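Local coordinates for nitroreductase family protein (Lactobacillus plantarum, PDB 4QLX) that acts as an FMN-dependent enone reductase that saturates the carbon-carbon double bond conjugated to the ketone of oxo fatty acids, in a pathway saturating polyunsaturated fatty acids, at residues 58-63 with 91-96; 147-152 with 190-195. All coordinates share one frame; numbering follows the deposited sequence.

Both interactions belong to one α+β core of the nitroreductase fold, and their centres lie about 7 Å apart. Interaction 1 pairs the strand at one edge of the chain's four-stranded antiparallel sheet, 58-63, with strand 89-96. Interaction 2 comes later in the chain and seats helix 137-161 against strand 188-197, the next strand of the same sheet. The two meet where strands 89-96 and 188-197 are neighbours, through probable hydrogen bonds from Val91 N to Ile194 O and from Ile93 N to Met192 O. Trp58 also packs on Asp147. Strand pairing thus builds the sheet that the helix covers, next to the FMN site and the second subunit.

Interaction 1. Residues 58-63 with 91-96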
loop_
_atom_site.group_PDB
_atom_site.type_symbol
_atom_site.label_atom_id
_atom_site.label_comp_id
_atom_site.label_asym_id
_atom_site.label_seq_id
_atom_site.Cartn_x
_atom_site.Cartn_y
_atom_site.Cartn_z
ATOM N N TRP A 58 6.090 -0.423 -11.574
ATOM C CA TRP A 58 7.081 -0.766 -10.548
ATOM C C TRP A 58 8.188 -1.626 -11.129
ATOM O O TRP A 58 7.990 -2.305 -12.132
ATOM C CB TRP A 58 6.425 -1.502 -9.377
ATOM C CG TRP A 58 5.375 -2.521 -9.775
ATOM C CD1 TRP A 58 5.579 -3.687 -10.463
ATOM C CD2 TRP A 58 3.975 -2.472 -9.483
ATOM N NE1 TRP A 58 4.398 -4.360 -10.614
ATOM C CE2 TRP A 58 3.393 -3.638 -10.017
ATOM C CE3 TRP A 58 3.153 -1.558 -8.809
ATOM C CZ2 TRP A 58 2.026 -3.915 -9.920
ATOM C CZ3 TRP A 58 1.790 -1.831 -8.706
ATOM C CH2 TRP A 58 1.244 -3.006 -9.259
ATOM N N HIS A 59 9.355 -1.582 -10.497
ATOM C CA HIS A 59 10.466 -2.438 -10.885
ATOM C C HIS A 59 11.189 -2.885 -9.629
ATOM O O HIS A 59 11.461 -2.079 -8.743
ATOM C CB HIS A 59 11.428 -1.713 -11.824
ATOM C CG HIS A 59 12.475 -2.608 -12.410
ATOM N ND1 HIS A 59 12.281 -3.310 -13.579
ATOM C CD2 HIS A 59 13.710 -2.949 -11.965
ATOM C CE1 HIS A 59 13.356 -4.035 -13.842
ATOM N NE2 HIS A 59 14.240 -3.834 -12.878
ATOM N N PHE A 60 11.496 -4.171 -9.559
ATOM C CA PHE A 60 12.063 -4.771 -8.361
ATOM C C PHE A 60 13.538 -5.136 -8.540
ATOM O O PHE A 60 13.916 -5.739 -9.539
ATOM C CB PHE A 60 11.253 -6.008 -7.989
ATOM C CG PHE A 60 9.767 -5.748 -7.876
ATOM C CD1 PHE A 60 9.240 -5.154 -6.741
ATOM C CD2 PHE A 60 8.906 -6.079 -8.911
ATOM C CE1 PHE A 60 7.886 -4.907 -6.630
ATOM C CE2 PHE A 60 7.561 -5.835 -8.805
ATOM C CZ PHE A 60 7.046 -5.255 -7.657
ATOM N N VAL A 61 14.383 -4.771 -7.581
ATOM C CA VAL A 61 15.762 -5.237 -7.622
ATOM C C VAL A 61 16.071 -6.002 -6.333
ATOM O O VAL A 61 16.022 -5.433 -5.248
ATOM C CB VAL A 61 16.757 -4.084 -7.801
ATOM C CG1 VAL A 61 18.195 -4.619 -7.809
ATOM C CG2 VAL A 61 16.462 -3.315 -9.068
ATOM N N VAL A 62 16.341 -7.298 -6.467
ATOM C CA VAL A 62 16.535 -8.166 -5.311
ATOM C C VAL A 62 18.006 -8.204 -4.932
ATOM O O VAL A 62 18.871 -8.533 -5.753
ATOM C CB VAL A 62 16.040 -9.591 -5.564
ATOM C CG1 VAL A 62 16.337 -10.489 -4.337
ATOM C CG2 VAL A 62 14.550 -9.599 -5.893
ATOM N N VAL A 63 18.272 -7.852 -3.680
ATOM C CA VAL A 63 19.611 -7.835 -3.124
ATOM C C VAL A 63 19.676 -8.915 -2.054
ATOM O O VAL A 63 19.019 -8.790 -1.023
ATOM C CB VAL A 63 19.936 -6.455 -2.519
ATOM C CG1 VAL A 63 21.365 -6.409 -1.997
ATOM C CG2 VAL A 63 19.705 -5.362 -3.548
ATOM N N VAL A 91 14.317 -6.170 -1.149
ATOM C CA VAL A 91 13.686 -5.943 -2.434
ATOM C C VAL A 91 13.553 -4.440 -2.619
ATOM O O VAL A 91 12.731 -3.787 -1.952
ATOM C CB VAL A 91 12.327 -6.631 -2.529
ATOM C CG1 VAL A 91 11.628 -6.273 -3.845
ATOM C CG2 VAL A 91 12.497 -8.139 -2.383
ATOM N N PHE A 92 14.384 -3.872 -3.490
ATOM C CA PHE A 92 14.275 -2.444 -3.730
ATOM C C PHE A 92 13.285 -2.159 -4.846
ATOM O O PHE A 92 13.303 -2.822 -5.890
ATOM C CB PHE A 92 15.621 -1.799 -4.067
ATOM C CG PHE A 92 15.566 -0.306 -3.991
ATOM C CD1 PHE A 92 15.812 0.347 -2.788
ATOM C CD2 PHE A 92 15.170 0.441 -5.092
ATOM C CE1 PHE A 92 15.711 1.718 -2.697
ATOM C CE2 PHE A 92 15.065 1.816 -5.011
ATOM C CZ PHE A 92 15.331 2.461 -3.822
ATOM N N ILE A 93 12.440 -1.154 -4.630
ATOM C CA ILE A 93 11.407 -0.820 -5.593
ATOM C C ILE A 93 11.700 0.525 -6.246
ATOM O O ILE A 93 11.903 1.536 -5.577
ATOM C CB ILE A 93 9.997 -0.811 -4.938
ATOM C CG1 ILE A 93 9.816 -2.070 -4.082
ATOM C CG2 ILE A 93 8.904 -0.750 -6.025
ATOM C CD1 ILE A 93 8.533 -2.086 -3.238
ATOM N N ALA A 94 11.757 0.517 -7.570
ATOM C CA ALA A 94 11.970 1.740 -8.323
ATOM C C ALA A 94 10.760 1.963 -9.225
ATOM O O ALA A 94 10.106 1.010 -9.632
ATOM C CB ALA A 94 13.252 1.662 -9.132
ATOM N N GLY A 95 10.460 3.221 -9.523
ATOM C CA GLY A 95 9.308 3.553 -10.337
ATOM C C GLY A 95 9.689 3.613 -11.799
ATOM O O GLY A 95 10.766 4.092 -12.145
ATOM N N ASP A 96 8.808 3.109 -12.651
ATOM C CA ASP A 96 9.037 3.078 -14.097
ATOM C C ASP A 96 8.301 4.234 -14.768
ATOM O O ASP A 96 7.093 4.174 -14.977
ATOM C CB ASP A 96 8.582 1.733 -14.673
ATOM C CG ASP A 96 8.834 1.606 -16.176
ATOM O OD1 ASP A 96 9.432 2.523 -16.785
ATOM O OD2 ASP A 96 8.445 0.567 -16.744
HETATM O O HOH W 1 7.532 -1.773 -15.165
#
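Phe60 and Ile93 face each other in a non-hydrogen-bonded pair of an antiparallel β-sheet, their side chains lying side by side and pointing the same way. In both, the γ-carbon (CG, CG1) stands anti to the carbonyl carbon (chi1 -53° in Phe60), and Phe60 CD1 comes 4.1 Å from Ile93 CG1. The same ring atom reaches Val91 CG1 at 3.9 Å, but here the two side chains cross obliquely; the Val91 methyl and the Ile93 CG1 methylene both approach the ring at a slant. Trp58 adds its CB, 4.2 Å from Ile93 CG2. Aromatic and branched aliphatic residues suit this face because helix 137-161 lies over it, Val151 touching Trp58 and Phe60 while Cys148 touches Ile93.

His59, Val61, Phe92 and Ala94 occupy the other face. Phe92 CG is anti to the backbone N, and its ring leads away from strand 58-63 and touches Met177 and Leu181 of helix 177-181, which covers this side; the small Ala94 touches Ile178. Two hydrogen-bonded pairs, His59 with Ala94 and Val61 with Phe92, fasten the backbones. The bond from Ala94 N to His59 O is nearly straight (172°), whereas that from His59 N to Ala94 O is bent (133°). At the Trp58 end of the pairing a water donates to Trp58 O at 3.1 Å and to Asp96 OD2 at 3.0 Å.

Interaction 2. Residues 147-152 with 190-195; sequences DCSVVG and PVMGIA
Cys148 and Val191 form the tight end of this helix-on-sheet contact, in which the axes of 147-152 (in helix 137-161) and 190-195 (in strand 188-197) run at 10° to each other and 8.6 Å apart. Cys148 CB sits against both methyls of Val191, 3.8 Å from CG2 and 3.9 Å from CG1, while SG turns alongside CG2. A small, weakly polar cysteine and a compact β-branched valine let the backbones approach closely here.

Val191 and Met192 both lie opposite Ile93 in a classic β-bulge, and both send their side chains toward the helix. Met192 CG stands between the backbone N and carbonyl carbon (chi1 68°), and a bend at chi3 (79°) brings CE against Ser149, 3.8 Å from its CA and 3.9 Å from its OG. That hydroxyl is not left to the methyl group: it is hydrogen-bonded to Thr145 O, one turn back in the helix. Asp147, likewise, accepts from Ala52 N and Ser57 N.

At Gly152 the atom contacts are longer. Met192 SD is 4.5 Å from Gly152 CA, yet a CB on this glycine would clash with the sulfur, and the missing side chain is what lets the thioether lie here. Ile194 reaches the helix through CD1 alone, 4.1 Å from Gly152 O. This looser end is still buried. The second subunit packs on the contact, its Ile146 on Val191 and Met192 and its Ser149 on Ser149, so the joint lies at the dimer interface. Met192 also lies near bound FMN.

With no hydrogen bond between helix and strand across it, the joint depends on apolar burial and the fit of methyl, thiol and thioether surfaces, not on directional bonds.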
loop_
_atom_site.group_PDB
_atom_site.type_symbol
_atom_site.label_atom_id
_atom_site.label_comp_id
_atom_site.label_asym_id
_atom_site.label_seq_id
_atom_site.Cartn_x
_atom_site.Cartn_y
_atom_site.Cartn_z
ATOM N N ASP A 147 2.215 3.827 -7.445
ATOM C CA ASP A 147 2.206 2.391 -7.773
ATOM C C ASP A 147 3.235 1.602 -6.924
ATOM O O ASP A 147 2.959 0.510 -6.429
ATOM C CB ASP A 147 2.520 2.158 -9.251
ATOM C CG ASP A 147 1.418 2.640 -10.200
ATOM O OD1 ASP A 147 0.345 3.108 -9.750
ATOM O OD2 ASP A 147 1.652 2.543 -11.427
ATOM N N CYS A 148 4.427 2.161 -6.781
ATOM C CA CYS A 148 5.500 1.482 -6.054
ATOM C C CYS A 148 5.196 1.368 -4.571
ATOM O O CYS A 148 5.648 0.445 -3.898
ATOM C CB CYS A 148 6.817 2.218 -6.243
ATOM S SG CYS A 148 7.525 1.988 -7.871
ATOM N N SER A 149 4.442 2.331 -4.064
ATOM C CA SER A 149 4.098 2.348 -2.647
ATOM C C SER A 149 2.997 1.337 -2.354
ATOM O O SER A 149 3.021 0.684 -1.317
ATOM C CB SER A 149 3.674 3.764 -2.218
ATOM O OG SER A 149 4.691 4.711 -2.526
ATOM N N VAL A 150 2.021 1.189 -3.253
ATOM C CA VAL A 150 0.963 0.229 -2.949
ATOM C C VAL A 150 1.462 -1.201 -3.117
ATOM O O VAL A 150 1.014 -2.093 -2.386
ATOM C CB VAL A 150 -0.326 0.434 -3.800
ATOM C CG1 VAL A 150 -0.910 1.833 -3.564
ATOM C CG2 VAL A 150 -0.079 0.176 -5.299
ATOM N N VAL A 151 2.374 -1.444 -4.062
ATOM C CA VAL A 151 2.910 -2.796 -4.192
ATOM C C VAL A 151 3.871 -3.064 -3.021
ATOM O O VAL A 151 3.955 -4.191 -2.525
ATOM C CB VAL A 151 3.606 -3.038 -5.580
ATOM C CG1 VAL A 151 4.992 -2.409 -5.636
ATOM C CG2 VAL A 151 3.724 -4.532 -5.863
ATOM N N GLY A 152 4.563 -2.028 -2.551
ATOM C CA GLY A 152 5.441 -2.176 -1.390
ATOM C C GLY A 152 4.674 -2.534 -0.130
ATOM O O GLY A 152 5.079 -3.399 0.663
ATOM N N PRO A 190 14.029 6.092 -7.746
ATOM C CA PRO A 190 14.040 5.287 -6.525
ATOM C C PRO A 190 12.861 5.616 -5.616
ATOM O O PRO A 190 12.475 6.782 -5.527
ATOM C CB PRO A 190 15.366 5.671 -5.868
ATOM C CG PRO A 190 15.619 7.059 -6.341
ATOM C CD PRO A 190 15.009 7.190 -7.704
ATOM N N VAL A 191 12.296 4.608 -4.958
ATOM C CA VAL A 191 11.180 4.838 -4.054
ATOM C C VAL A 191 11.464 4.308 -2.644
ATOM O O VAL A 191 11.577 5.091 -1.700
ATOM C CB VAL A 191 9.886 4.209 -4.604
ATOM C CG1 VAL A 191 8.751 4.313 -3.586
ATOM C CG2 VAL A 191 9.496 4.891 -5.930
ATOM N N MET A 192 11.584 2.995 -2.497
ATOM C CA MET A 192 11.825 2.414 -1.177
ATOM C C MET A 192 12.434 1.019 -1.251
ATOM O O MET A 192 12.247 0.296 -2.226
ATOM C CB MET A 192 10.524 2.359 -0.353
ATOM C CG MET A 192 9.478 1.372 -0.893
ATOM S SD MET A 192 8.021 1.117 0.156
ATOM C CE MET A 192 7.059 2.582 -0.231
ATOM N N GLY A 193 13.164 0.648 -0.202
ATOM C CA GLY A 193 13.616 -0.722 -0.043
ATOM C C GLY A 193 12.686 -1.477 0.890
ATOM O O GLY A 193 12.080 -0.891 1.793
ATOM N N ILE A 194 12.545 -2.772 0.654
ATOM C CA ILE A 194 11.827 -3.649 1.573
ATOM C C ILE A 194 12.807 -4.707 2.069
ATOM O O ILE A 194 13.189 -5.599 1.312
ATOM C CB ILE A 194 10.618 -4.349 0.918
ATOM C CG1 ILE A 194 9.641 -3.348 0.267
ATOM C CG2 ILE A 194 9.893 -5.241 1.917
ATOM C CD1 ILE A 194 9.028 -2.338 1.207
ATOM N N ALA A 195 13.229 -4.610 3.330
ATOM C CA ALA A 195 14.081 -5.645 3.904
ATOM C C ALA A 195 13.207 -6.762 4.432
ATOM O O ALA A 195 12.239 -6.496 5.119
ATOM C CB ALA A 195 14.968 -5.070 5.027
#